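Local coordinates for DUF4348 domain-containing protein (Bacteroides fragilis, PDB 3SBU), which is of unknown function but has an NTF2-like, cystatin-like fold and is probably a lipoprotein in its natural full-length form, at the interface of chains A and B. Sequence-based numbering; all coordinates share one arbitrary frame. Chains: chain A/B, Hypothetical ntf2-like protein.

Contact 1 and contact 2 are neighbouring patches of one interface between two copies of the protein, their C-alpha centres about 7 Å apart. They share A:Thr192 and B:Pro145, and both draw on strands 176-182 and 189-194 of chain A. Contact 1 adds helix 196-201 and the residue just after it, whereas contact 2 adds the loop at A:Pro183 and, from chain B, strand 65-67. The whole interface is not an exact two-fold, the two chains presenting different residues; the pairing may belong to the crystal, and the structure alone does not show that it forms in the cell.

Contact 1: the interface of chains A and B. Residues chain A 178, 192-194, 198, 202; chain B 145-146.
B:Pro145 enters a hydrophobic recess of chain A, where its ring carbons divide the apolar contacts among several side chains. CB meets the far end of the A:Phe202 ring, with CZ 3.5 Å from it, the two side chains crossing at about a right angle. CG lies 3.6 Å from CD2 of A:Leu194, a second perpendicular crossing, and also touches the CD2 side of A:Phe178. CD meets the methyl CG2 of A:Thr192 end-on, at 3.5 Å. The compact, rigid proline ring suits such a recess, since it offers carbon on several sides with little freedom to lose. With its ring anti to the backbone N (chi1 -175°), A:Phe178 brings its CD2 side to the proline and one face to CD1 of A:Leu194, 3.9 Å above the ring plane and toward the rim, while CD2, the other branch of that leucine, is left for the proline. CG2 of B:Ile146 extends the apolar patch, lying 4.0 Å from CZ of A:Phe202.

The polar part falls to A:Gln198. Its NE2 donates a nearly straight hydrogen bond (166° at H) of 3.1 Å to the carbonyl O of B:Ile146. The acceptor lies in the plane of the glutamine amide, but the donor stands well above the carbonyl plane, 60° out of it. Glutamine suits this place because its extended chain carries an N-H to main-chain oxygen beside the apolar recess. The same carbonyl oxygen sits at the edge of the A:Phe202 ring, in its plane.

In the fold, strands 176-182 and 189-194, helix 196-201 and A:Phe202 just beyond it form the receiving surface, while chain B contributes a loop.

Contact 2: the interface of chains A and B. Residues chain A 180, 183, 190, 192; chain B 67, 123, 143, 145.
The hydroxyl OG1 of A:Thr192 donates a hydrogen bond to the main-chain O of B:Asn67, 2.7 Å away. The bond is not directed at a lone pair: the donor stands above the carbonyl plane, 76° out of it, and the approach is almost perpendicular to C=O, so its geometry is far from that of a well-directed bond despite the short distance. With OG1 anti to the backbone N (chi1 -172°), the threonine turns its hydroxyl to this carbonyl and leaves its methyl for B:Pro145. Threonine suits the place because its two branches are a hydroxyl and a methyl.

B:Asn67 is itself held within its own chain. Its side-chain ND2 donates to the carbonyl O of B:Leu143 at 2.9 Å, in the carbonyl plane and on a lone pair, with 164° at H. The acceptor also lies close to the plane of the asparagine amide, so the bond restrains rotation of that amide and ties strand 65-67 to the loop at B:Leu143. CD1 of A:Leu190 lies over one face of that amide, toward its ND2 end, 3.8 Å from CG of B:Asn67.

The two branches of A:Leu190 serve different neighbours. CD1 also reaches CD2 of B:Leu143, at 4.0 Å, while CD2 meets CE of selenomethionine B:Met123 tip to tip at 3.2 Å, a tight methyl contact. Bends at chi2 and chi3 fold the B:Met123 chain, and its CB lies 3.8 Å from CG of A:Pro183. CD1 of B:Leu143 comes up to that same ring carbon, 3.7 Å away. The flexible selenoether chain and the branched leucine can fit themselves round a stiff proline ring.

Together the threonine bond and the adjoining apolar cluster join strand 189-194 and the loop at A:Pro183 to strand 65-67 and loop residues of chain B. The patch helps hold the two copies together in the deposited assembly; the structure alone does not show that they pair in solution.

Contact 1: the interface of chains A and B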
ATOM      1  N   PHE A 178       2.513  -5.399  10.821  1.00 38.54           N
ATOM      2  CA  PHE A 178       2.741  -5.034   9.434  1.00 38.26           C
ATOM      3  C   PHE A 178       4.200  -4.767   9.217  1.00 42.77           C
ATOM      4  O   PHE A 178       4.813  -3.933   9.890  1.00 44.18           O
ATOM      5  CB  PHE A 178       1.885  -3.821   9.027  1.00 41.14           C
ATOM      6  CG  PHE A 178       1.919  -3.406   7.586  1.00 43.10           C
ATOM      7  CD1 PHE A 178       1.757  -4.336   6.577  1.00 45.21           C
ATOM      8  CD2 PHE A 178       2.023  -2.066   7.241  1.00 45.76           C
ATOM      9  CE1 PHE A 178       1.752  -3.933   5.253  1.00 46.67           C
ATOM     10  CE2 PHE A 178       1.975  -1.663   5.922  1.00 49.54           C
ATOM     11  CZ  PHE A 178       1.843  -2.594   4.939  1.00 47.01           C
ATOM     12  N   THR A 192       5.536  -2.017  11.790  1.00 45.41           N
ATOM     13  CA  THR A 192       4.476  -1.168  12.323  1.00 47.38           C
ATOM     14  C   THR A 192       3.257  -2.052  12.599  1.00 48.74           C
ATOM     15  O   THR A 192       3.378  -3.281  12.565  1.00 45.95           O
ATOM     16  CB  THR A 192       4.205   0.010  11.328  1.00 54.82           C
ATOM     17  OG1 THR A 192       3.309   0.923  11.923  1.00 60.37           O
ATOM     18  CG2 THR A 192       3.598  -0.451  10.008  1.00 52.34           C
ATOM     19  N   THR A 193       2.095  -1.440  12.859  1.00 48.36           N
ATOM     20  CA  THR A 193       0.840  -2.160  13.084  1.00 48.02           C
ATOM     21  C   THR A 193      -0.248  -1.544  12.239  1.00 52.38           C
ATOM     22  O   THR A 193      -0.122  -0.392  11.855  1.00 55.69           O
ATOM     23  CB  THR A 193       0.455  -2.183  14.576  1.00 56.60           C
ATOM     24  OG1 THR A 193       0.275  -0.850  15.025  1.00 57.79           O
ATOM     25  CG2 THR A 193       1.467  -2.916  15.453  1.00 52.87           C
ATOM     26  N   LEU A 194      -1.290  -2.323  11.905  1.00 46.91           N
ATOM     27  CA  LEU A 194      -2.496  -1.868  11.196  1.00 48.03           C
ATOM     28  C   LEU A 194      -3.721  -2.127  12.050  1.00 51.81           C
ATOM     29  O   LEU A 194      -3.822  -3.214  12.620  1.00 50.03           O
ATOM     30  CB  LEU A 194      -2.730  -2.588   9.844  1.00 46.63           C
ATOM     31  CG  LEU A 194      -1.678  -2.518   8.751  1.00 49.49           C
ATOM     32  CD1 LEU A 194      -2.022  -3.478   7.648  1.00 47.49           C
ATOM     33  CD2 LEU A 194      -1.554  -1.113   8.153  1.00 50.42           C
ATOM     34  N   GLN A 198      -7.361   0.131   8.525  1.00 52.81           N
ATOM     35  CA  GLN A 198      -6.148   0.190   7.732  1.00 51.76           C
ATOM     36  C   GLN A 198      -5.949  -1.128   6.982  1.00 53.23           C
ATOM     37  O   GLN A 198      -5.487  -1.110   5.845  1.00 52.32           O
ATOM     38  CB  GLN A 198      -4.930   0.520   8.594  1.00 52.34           C
ATOM     39  CG  GLN A 198      -4.925   1.945   9.142  1.00 55.11           C
ATOM     40  CD  GLN A 198      -3.822   2.108  10.165  1.00 62.27           C
ATOM     41  OE1 GLN A 198      -3.696   1.344  11.130  1.00 55.33           O
ATOM     42  NE2 GLN A 198      -2.916   3.008   9.912  1.00 50.87           N
ATOM     43  N   PHE A 202      -5.303  -1.617   2.904  1.00 58.25           N
ATOM     44  CA  PHE A 202      -4.009  -2.148   2.463  1.00 56.80           C
ATOM     45  C   PHE A 202      -4.054  -3.593   1.993  1.00 57.15           C
ATOM     46  O   PHE A 202      -3.100  -4.052   1.363  1.00 54.99           O
ATOM     47  CB  PHE A 202      -3.014  -2.061   3.632  1.00 58.16           C
ATOM     48  CG  PHE A 202      -2.410  -0.697   3.845  1.00 62.97           C
ATOM     49  CD1 PHE A 202      -1.254  -0.319   3.168  1.00 67.63           C
ATOM     50  CD2 PHE A 202      -3.022   0.229   4.685  1.00 67.01           C
ATOM     51  CE1 PHE A 202      -0.718   0.958   3.331  1.00 70.70           C
ATOM     52  CE2 PHE A 202      -2.476   1.498   4.870  1.00 71.91           C
ATOM     53  CZ  PHE A 202      -1.328   1.857   4.188  1.00 70.93           C
TER
ATOM     54  N   PRO B 145       1.634   3.581   8.503  1.00 59.49           N
ATOM     55  CA  PRO B 145       0.707   3.633   7.373  1.00 56.68           C
ATOM     56  C   PRO B 145      -0.319   4.711   7.619  1.00 56.46           C
ATOM     57  O   PRO B 145      -0.577   5.098   8.768  1.00 54.10           O
ATOM     58  CB  PRO B 145       0.081   2.236   7.374  1.00 60.19           C
ATOM     59  CG  PRO B 145       1.097   1.382   8.080  1.00 67.10           C
ATOM     60  CD  PRO B 145       1.518   2.282   9.187  1.00 62.39           C
ATOM     61  N   ILE B 146      -0.855   5.248   6.531  1.00 52.64           N
ATOM     62  CA  ILE B 146      -1.910   6.256   6.578  1.00 49.80           C
ATOM     63  C   ILE B 146      -3.124   5.672   7.372  1.00 55.63           C
ATOM     64  O   ILE B 146      -3.420   4.481   7.267  1.00 55.12           O
ATOM     65  CB  ILE B 146      -2.262   6.686   5.126  1.00 50.98           C
ATOM     66  CG1 ILE B 146      -3.047   8.018   5.083  1.00 48.18           C
ATOM     67  CG2 ILE B 146      -2.907   5.553   4.290  1.00 52.34           C
ATOM     68  CD1 ILE B 146      -2.846   8.729   3.836  1.00 47.15           C
TER

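Contact 2: the interface of chains A and B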
ATOM      1  N   THR A 180       6.883  -3.562   6.395  1.00 38.31           N
ATOM      2  CA  THR A 180       6.962  -2.967   5.074  1.00 39.89           C
ATOM      3  C   THR A 180       8.317  -2.254   4.893  1.00 45.18           C
ATOM      4  O   THR A 180       9.219  -2.434   5.707  1.00 42.42           O
ATOM      5  CB  THR A 180       5.733  -2.054   4.810  1.00 48.72           C
ATOM      6  OG1 THR A 180       5.710  -1.742   3.423  1.00 53.72           O
ATOM      7  CG2 THR A 180       5.738  -0.781   5.642  1.00 42.94           C
ATOM      8  N   PRO A 183       9.391   4.547   4.121  1.00 57.75           N
ATOM      9  CA  PRO A 183       9.210   5.509   3.008  1.00 60.13           C
ATOM     10  C   PRO A 183      10.366   6.481   2.819  1.00 67.45           C
ATOM     11  O   PRO A 183      10.423   7.149   1.796  1.00 67.84           O
ATOM     12  CB  PRO A 183       7.951   6.274   3.406  1.00 63.25           C
ATOM     13  CG  PRO A 183       7.865   6.118   4.876  1.00 66.70           C
ATOM     14  CD  PRO A 183       8.350   4.739   5.151  1.00 59.08           C
ATOM     15  N   LEU A 190      10.578  -1.572   7.917  1.00 48.41           N
ATOM     16  CA  LEU A 190       9.728  -0.813   8.821  1.00 47.99           C
ATOM     17  C   LEU A 190       8.707  -1.754   9.450  1.00 47.24           C
ATOM     18  O   LEU A 190       7.883  -2.351   8.750  1.00 44.53           O
ATOM     19  CB  LEU A 190       9.049   0.361   8.105  1.00 50.18           C
ATOM     20  CG  LEU A 190       7.927   1.098   8.890  1.00 57.11           C
ATOM     21  CD1 LEU A 190       8.508   2.030   9.936  1.00 59.03           C
ATOM     22  CD2 LEU A 190       7.113   1.926   7.967  1.00 60.53           C
ATOM     23  N   THR A 192       5.536  -2.017  11.790  1.00 45.41           N
ATOM     24  CA  THR A 192       4.476  -1.168  12.323  1.00 47.38           C
ATOM     25  C   THR A 192       3.257  -2.052  12.599  1.00 48.74           C
ATOM     26  O   THR A 192       3.378  -3.281  12.565  1.00 45.95           O
ATOM     27  CB  THR A 192       4.205   0.010  11.328  1.00 54.82           C
ATOM     28  OG1 THR A 192       3.309   0.923  11.923  1.00 60.37           O
ATOM     29  CG2 THR A 192       3.598  -0.451  10.008  1.00 52.34           C
TER
ATOM     30  N   ASN B  67       5.745   3.700  15.475  1.00 75.99           N
ATOM     31  CA  ASN B  67       5.522   3.027  14.209  1.00 73.75           C
ATOM     32  C   ASN B  67       4.122   2.401  14.313  1.00 76.00           C
ATOM     33  O   ASN B  67       3.959   1.191  14.479  1.00 75.38           O
ATOM     34  CB  ASN B  67       6.654   2.044  13.929  1.00 75.55           C
ATOM     35  CG  ASN B  67       7.967   2.731  13.659  1.00 82.51           C
ATOM     36  OD1 ASN B  67       8.990   2.456  14.288  1.00 81.90           O
ATOM     37  ND2 ASN B  67       7.960   3.662  12.730  1.00 71.33           N
HETATM   38  N   MSE B 123       1.964   6.011   3.353  1.00 51.95           N
HETATM   39  CA  MSE B 123       2.702   6.176   4.588  1.00 50.87           C
HETATM   40  C   MSE B 123       2.645   7.635   5.004  1.00 55.20           C
HETATM   41  O   MSE B 123       2.535   8.522   4.152  1.00 52.56           O
HETATM   42  CB  MSE B 123       4.145   5.731   4.399  1.00 54.43           C
HETATM   43  CG  MSE B 123       4.298   4.269   3.986  1.00 62.47           C
HETATM   44 SE   MSE B 123       3.708   2.974   5.311  0.75 69.51          SE
HETATM   45  CE  MSE B 123       4.706   3.691   6.782  1.00 65.69           C
ATOM     46  N   LEU B 143       5.834   7.458  12.394  1.00 58.75           N
ATOM     47  CA  LEU B 143       6.085   6.998  11.028  1.00 57.31           C
ATOM     48  C   LEU B 143       5.278   5.732  10.871  1.00 62.10           C
ATOM     49  O   LEU B 143       5.602   4.729  11.486  1.00 62.44           O
ATOM     50  CB  LEU B 143       7.582   6.772  10.739  1.00 58.80           C
ATOM     51  CG  LEU B 143       7.891   6.317   9.309  1.00 63.17           C
ATOM     52  CD1 LEU B 143       7.566   7.433   8.294  1.00 61.38           C
ATOM     53  CD2 LEU B 143       9.331   5.864   9.174  1.00 67.28           C
ATOM     54  N   PRO B 145       1.634   3.581   8.503  1.00 59.49           N
ATOM     55  CA  PRO B 145       0.707   3.633   7.373  1.00 56.68           C
ATOM     56  C   PRO B 145      -0.319   4.711   7.619  1.00 56.46           C
ATOM     57  O   PRO B 145      -0.577   5.098   8.768  1.00 54.10           O
ATOM     58  CB  PRO B 145       0.081   2.236   7.374  1.00 60.19           C
ATOM     59  CG  PRO B 145       1.097   1.382   8.080  1.00 67.10           C
ATOM     60  CD  PRO B 145       1.518   2.282   9.187  1.00 62.39           C
TER